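Local coordinates for hypothetical protein MerP (Cupriavidus metallidurans, PDB 1OSD), which binds mercury in the periplasm as part of bacterial mercury resistance, probably handing the ion on for uptake and detoxification, at residues P18-K22 against V34-F38; V28-K33 against T46-T52. Where two conformers were deposited one is given. Residues are numbered along the deposited sequence.

Overall arrangement
Two contacts of a small ferredoxin-like βαββαβ domain share one edge strand, 31-37. Their centres lie about 16 Å apart, and their segments alternate along the chain: helix 18-22, turn and strand start 28-33, strand end 34-38, then 46-52. Contact 1 lays the N-terminal part of helix 17-26 over the C-terminal half of strand 31-37; contact 2 zips the beginning of that strand to the end of strand 42-48, its hairpin partner in the four-stranded antiparallel sheet. The CxxC pair Cys14 and Cys17, disulfide-linked here, is probably the mercury site, as in other heavy-metal-associated domains; contact 1 lies beside it, whereas contact 2 sits at the far end of the strand.

Contact 1 (P18-K22 against V34-F38); sequences PITVK and VDVTF
Helix-on-sheet packing in the heavy-metal-associated fold is illustrated by the first turns of helix 17-26 crossing strand 34-37. The short axes approach to 8.2 Å at 155°, nearly antiparallel, with Pro18 opposite Val36 and Lys22 opposite Val34. Pro18, its CA-to-CB bond toward the strand and its ring C-gamma exo, sets CB 3.6 Å from Val36 CG2 (chi1 m); Pro18 CG lies 3.7 Å from Phe38 CB, at the edge of the phenyl ring and near its plane. Val21, t at chi1, is turned sideways and reaches Val36 more loosely, CG1 to CG1 at 4.3 Å. Lys22 leaves the helix sideways too, its CB 4.0 Å from Val36 CG1; an extended chain (chi1 to chi3 t) carries NZ to the strand, where chi4, off its wells at -22°, sets it to donate to Val34 O at a very short 2.4 Å. Asp35 OD2 is 4.3 Å from Lys22 NZ, beyond a salt bridge. Beside the Cys14-Cys17 disulfide, apolar packing thus includes a lysine stem whose ammonium meets a carbonyl.

Contact 2 (V28-K33 against T46-T52); sequences VEGVSK and TFDDAKT
A classic beta bulge shifts the register by one residue where strand 31-33 pairs antiparallel with strand 46-48 (axes 4.5 Å apart, 154°). Val28, chi1 t, starts a type II turn closed by Val31 N to Val28 O at 3.1 Å, and brings CG1 to 3.3 Å from Thr52 OG1. Glu29 OE2 and Lys51 NZ share a water, 3.0 Å from each. Gly30 (phi/psi 113/-5) lies with CA 3.7 Å from Lys51 CB; a CB here would clash with that atom, and the backbone angles themselves call for glycine. Its O accepts from Asp48 N at 2.9 Å. Val31 forms a non-hydrogen-bonded pair with Phe47, CG2 to CB 3.9 Å, their side chains on the face covered by helix 54-63. Ser32 (-100/-35) and Lys33 together face Thr46, which is the bulge: Ser32 N donates to Thr46 O at 2.8 Å and Lys33 N, weakly, at 3.3 Å. Lys33 O receives Thr46 N at 2.8 Å. Main-chain bonds therefore carry the join, one carbonyl serving two donors, while a solvent bridge links charged side chains outside.

Contact 1 (P18-K22 against V34-F38)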
loop_
_atom_site.group_PDB
_atom_site.type_symbol
_atom_site.label_atom_id
_atom_site.label_comp_id
_atom_site.label_asym_id
_atom_site.label_seq_id
_atom_site.Cartn_x
_atom_site.Cartn_y
_atom_site.Cartn_z
ATOM N N PRO A 18 3.803 -6.301 7.555
ATOM C CA PRO A 18 2.925 -5.095 7.568
ATOM C C PRO A 18 3.758 -3.814 7.548
ATOM O O PRO A 18 3.438 -2.863 6.817
ATOM C CB PRO A 18 2.088 -5.278 8.849
ATOM C CG PRO A 18 1.945 -6.796 8.872
ATOM C CD PRO A 18 3.400 -7.263 8.607
ATOM N N ILE A 19 4.827 -3.803 8.323
ATOM C CA ILE A 19 5.628 -2.605 8.406
ATOM C C ILE A 19 6.495 -2.358 7.186
ATOM O O ILE A 19 6.679 -1.201 6.768
ATOM C CB ILE A 19 6.371 -2.584 9.735
ATOM C CG1 ILE A 19 5.306 -2.303 10.864
ATOM C CG2 ILE A 19 7.549 -1.591 9.688
ATOM C CD1 ILE A 19 5.825 -1.817 12.136
ATOM N N THR A 20 6.900 -3.427 6.566
ATOM C CA THR A 20 7.657 -3.380 5.366
ATOM C C THR A 20 6.815 -2.666 4.336
ATOM O O THR A 20 7.328 -1.819 3.587
ATOM C CB THR A 20 8.119 -4.763 4.890
ATOM O OG1 THR A 20 9.101 -5.335 5.782
ATOM C CG2 THR A 20 8.858 -4.627 3.492
ATOM N N VAL A 21 5.550 -3.003 4.286
ATOM C CA VAL A 21 4.610 -2.535 3.246
ATOM C C VAL A 21 4.245 -1.088 3.521
ATOM O O VAL A 21 4.331 -0.249 2.640
ATOM C CB VAL A 21 3.374 -3.440 3.086
ATOM C CG1 VAL A 21 2.182 -2.671 2.133
ATOM C CG2 VAL A 21 3.740 -4.956 2.634
ATOM N N LYS A 22 3.949 -0.788 4.791
ATOM C CA LYS A 22 3.581 0.462 5.244
ATOM C C LYS A 22 4.720 1.420 4.865
ATOM O O LYS A 22 4.455 2.445 4.242
ATOM C CB LYS A 22 3.362 0.441 6.754
ATOM C CG LYS A 22 2.896 1.829 7.369
ATOM C CD LYS A 22 2.497 1.596 8.845
ATOM C CE LYS A 22 1.482 2.478 9.496
ATOM N NZ LYS A 22 1.225 3.847 8.919
ATOM N N VAL A 34 -1.194 5.549 5.582
ATOM C CA VAL A 34 -1.198 4.132 5.323
ATOM C C VAL A 34 -1.445 3.311 6.609
ATOM O O VAL A 34 -0.733 3.440 7.656
ATOM C CB VAL A 34 0.045 3.678 4.687
ATOM C CG1 VAL A 34 -0.082 2.215 4.339
ATOM C CG2 VAL A 34 0.261 4.403 3.364
ATOM N N ASP A 35 -2.495 2.490 6.567
ATOM C CA ASP A 35 -2.691 1.536 7.657
ATOM C C ASP A 35 -2.736 0.136 7.072
ATOM O O ASP A 35 -3.476 -0.129 6.093
ATOM C CB ASP A 35 -4.001 1.837 8.339
ATOM C CG ASP A 35 -3.939 3.115 9.154
ATOM O OD1 ASP A 35 -4.963 3.816 9.170
ATOM O OD2 ASP A 35 -2.934 3.460 9.829
ATOM N N VAL A 36 -2.028 -0.767 7.723
ATOM C CA VAL A 36 -1.889 -2.139 7.244
ATOM C C VAL A 36 -2.519 -3.079 8.218
ATOM O O VAL A 36 -2.384 -2.881 9.424
ATOM C CB VAL A 36 -0.473 -2.537 7.066
ATOM C CG1 VAL A 36 0.132 -1.827 5.870
ATOM C CG2 VAL A 36 0.357 -2.192 8.415
ATOM N N THR A 37 -3.032 -4.166 7.704
ATOM C CA THR A 37 -3.659 -5.240 8.514
ATOM C C THR A 37 -3.170 -6.584 8.135
ATOM O O THR A 37 -3.331 -7.071 6.983
ATOM C CB THR A 37 -5.211 -5.164 8.474
ATOM O OG1 THR A 37 -5.592 -3.867 8.973
ATOM C CG2 THR A 37 -5.791 -6.187 9.443
ATOM N N PHE A 38 -2.475 -7.188 9.088
ATOM C CA PHE A 38 -1.841 -8.518 8.861
ATOM C C PHE A 38 -2.925 -9.596 8.580
ATOM O O PHE A 38 -2.813 -10.382 7.631
ATOM C CB PHE A 38 -0.882 -8.927 10.049
ATOM C CG PHE A 38 -0.248 -10.370 9.938
ATOM C CD1 PHE A 38 -0.871 -11.478 10.502
ATOM C CD2 PHE A 38 0.916 -10.586 9.154
ATOM C CE1 PHE A 38 -0.333 -12.811 10.365
ATOM C CE2 PHE A 38 1.459 -11.852 8.977
ATOM C CZ PHE A 38 0.826 -12.983 9.560
#

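Contact 2 (V28-K33 against T46-T52)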
loop_
_atom_site.group_PDB
_atom_site.type_symbol
_atom_site.label_atom_id
_atom_site.label_comp_id
_atom_site.label_asym_id
_atom_site.label_seq_id
_atom_site.Cartn_x
_atom_site.Cartn_y
_atom_site.Cartn_z
ATOM N N VAL A 28 6.063 7.113 -0.773
ATOM C CA VAL A 28 5.545 7.646 -2.045
ATOM C C VAL A 28 5.015 9.027 -1.855
ATOM O O VAL A 28 4.113 9.239 -1.064
ATOM C CB VAL A 28 4.509 6.730 -2.668
ATOM C CG1 VAL A 28 3.966 7.306 -3.983
ATOM C CG2 VAL A 28 5.214 5.333 -3.024
ATOM N N GLU A 29 5.670 9.958 -2.541
ATOM C CA GLU A 29 5.266 11.352 -2.535
ATOM C C GLU A 29 3.768 11.442 -2.930
ATOM O O GLU A 29 3.341 10.942 -3.997
ATOM C CB GLU A 29 6.115 12.303 -3.438
ATOM C CG GLU A 29 5.789 13.809 -3.183
ATOM C CD GLU A 29 6.052 14.282 -1.751
ATOM O OE1 GLU A 29 6.963 13.770 -1.017
ATOM O OE2 GLU A 29 5.372 15.210 -1.349
ATOM N N GLY A 30 3.017 11.984 -1.985
ATOM C CA GLY A 30 1.641 12.379 -2.227
ATOM C C GLY A 30 0.734 11.500 -1.414
ATOM O O GLY A 30 -0.456 11.722 -1.353
ATOM N N VAL A 31 1.333 10.503 -0.744
ATOM C CA VAL A 31 0.575 9.727 0.217
ATOM C C VAL A 31 0.490 10.414 1.616
ATOM O O VAL A 31 1.476 10.919 2.166
ATOM C CB VAL A 31 1.154 8.368 0.373
ATOM C CG1 VAL A 31 0.535 7.664 1.566
ATOM C CG2 VAL A 31 1.037 7.623 -0.892
ATOM N N SER A 32 -0.708 10.362 2.185
ATOM C CA SER A 32 -1.088 10.945 3.496
ATOM C C SER A 32 -1.139 10.003 4.670
ATOM O O SER A 32 -0.931 10.433 5.823
ATOM C CB SER A 32 -2.488 11.540 3.381
ATOM O OG SER A 32 -2.249 12.575 2.532
ATOM N N LYS A 33 -1.556 8.788 4.403
ATOM C CA LYS A 33 -1.872 7.848 5.479
ATOM C C LYS A 33 -1.868 6.451 4.877
ATOM O O LYS A 33 -2.398 6.255 3.754
ATOM C CB LYS A 33 -3.250 8.152 6.078
ATOM C CG LYS A 33 -3.514 7.532 7.452
ATOM C CD LYS A 33 -4.992 7.746 7.888
ATOM C CE LYS A 33 -5.417 6.916 9.164
ATOM N NZ LYS A 33 -4.655 7.172 10.453
ATOM N N THR A 46 -4.450 6.478 1.818
ATOM C CA THR A 46 -5.076 7.773 1.525
ATOM C C THR A 46 -3.986 8.662 0.850
ATOM O O THR A 46 -2.854 8.799 1.328
ATOM C CB THR A 46 -5.540 8.456 2.777
ATOM O OG1 THR A 46 -6.648 7.756 3.348
ATOM C CG2 THR A 46 -6.068 9.874 2.450
ATOM N N PHE A 47 -4.337 9.176 -0.302
ATOM C CA PHE A 47 -3.328 9.822 -1.120
ATOM C C PHE A 47 -3.951 10.880 -2.038
ATOM O O PHE A 47 -5.208 10.908 -2.312
ATOM C CB PHE A 47 -2.579 8.755 -1.969
ATOM C CG PHE A 47 -3.425 8.168 -3.091
ATOM C CD1 PHE A 47 -3.421 8.749 -4.353
ATOM C CD2 PHE A 47 -4.225 6.991 -2.892
ATOM C CE1 PHE A 47 -4.201 8.222 -5.426
ATOM C CE2 PHE A 47 -5.073 6.501 -3.954
ATOM C CZ PHE A 47 -5.027 7.125 -5.238
ATOM N N ASP A 48 -3.044 11.714 -2.581
ATOM C CA ASP A 48 -3.469 12.715 -3.535
ATOM C C ASP A 48 -3.242 12.312 -4.969
ATOM O O ASP A 48 -2.099 12.138 -5.355
ATOM C CB ASP A 48 -2.778 13.992 -3.141
ATOM C CG ASP A 48 -3.233 15.171 -3.944
ATOM O OD1 ASP A 48 -2.749 16.325 -3.623
ATOM O OD2 ASP A 48 -3.922 15.095 -4.977
ATOM N N ASP A 49 -4.336 12.138 -5.723
ATOM C CA ASP A 49 -4.350 11.559 -7.047
ATOM C C ASP A 49 -3.821 12.488 -8.152
ATOM O O ASP A 49 -3.584 12.045 -9.286
ATOM C CB ASP A 49 -5.679 11.021 -7.422
ATOM C CG ASP A 49 -6.710 12.106 -7.747
ATOM O OD1 ASP A 49 -7.844 11.686 -7.923
ATOM O OD2 ASP A 49 -6.527 13.355 -7.834
ATOM N N ALA A 50 -3.564 13.745 -7.751
ATOM C CA ALA A 50 -2.812 14.668 -8.516
ATOM C C ALA A 50 -1.336 14.465 -8.385
ATOM O O ALA A 50 -0.604 15.059 -9.200
ATOM C CB ALA A 50 -3.087 16.108 -8.033
ATOM N N LYS A 51 -0.901 13.764 -7.342
ATOM C CA LYS A 51 0.534 13.563 -7.026
ATOM C C LYS A 51 1.011 12.166 -7.288
ATOM O O LYS A 51 2.239 11.942 -7.558
ATOM C CB LYS A 51 0.790 13.920 -5.533
ATOM C CG LYS A 51 0.665 15.440 -5.281
ATOM C CD LYS A 51 0.321 15.794 -3.935
ATOM C CE LYS A 51 0.281 17.361 -3.608
ATOM N NZ LYS A 51 1.207 17.735 -2.464
ATOM N N THR A 52 0.091 11.203 -7.161
ATOM C CA THR A 52 0.423 9.821 -7.380
ATOM C C THR A 52 -0.798 9.014 -7.779
ATOM O O THR A 52 -1.889 9.579 -7.961
ATOM C CB THR A 52 1.207 9.244 -6.113
ATOM O OG1 THR A 52 1.794 7.979 -6.432
ATOM C CG2 THR A 52 0.305 8.977 -4.871
HETATM O O HOH W 1 2.520 15.683 -0.725
#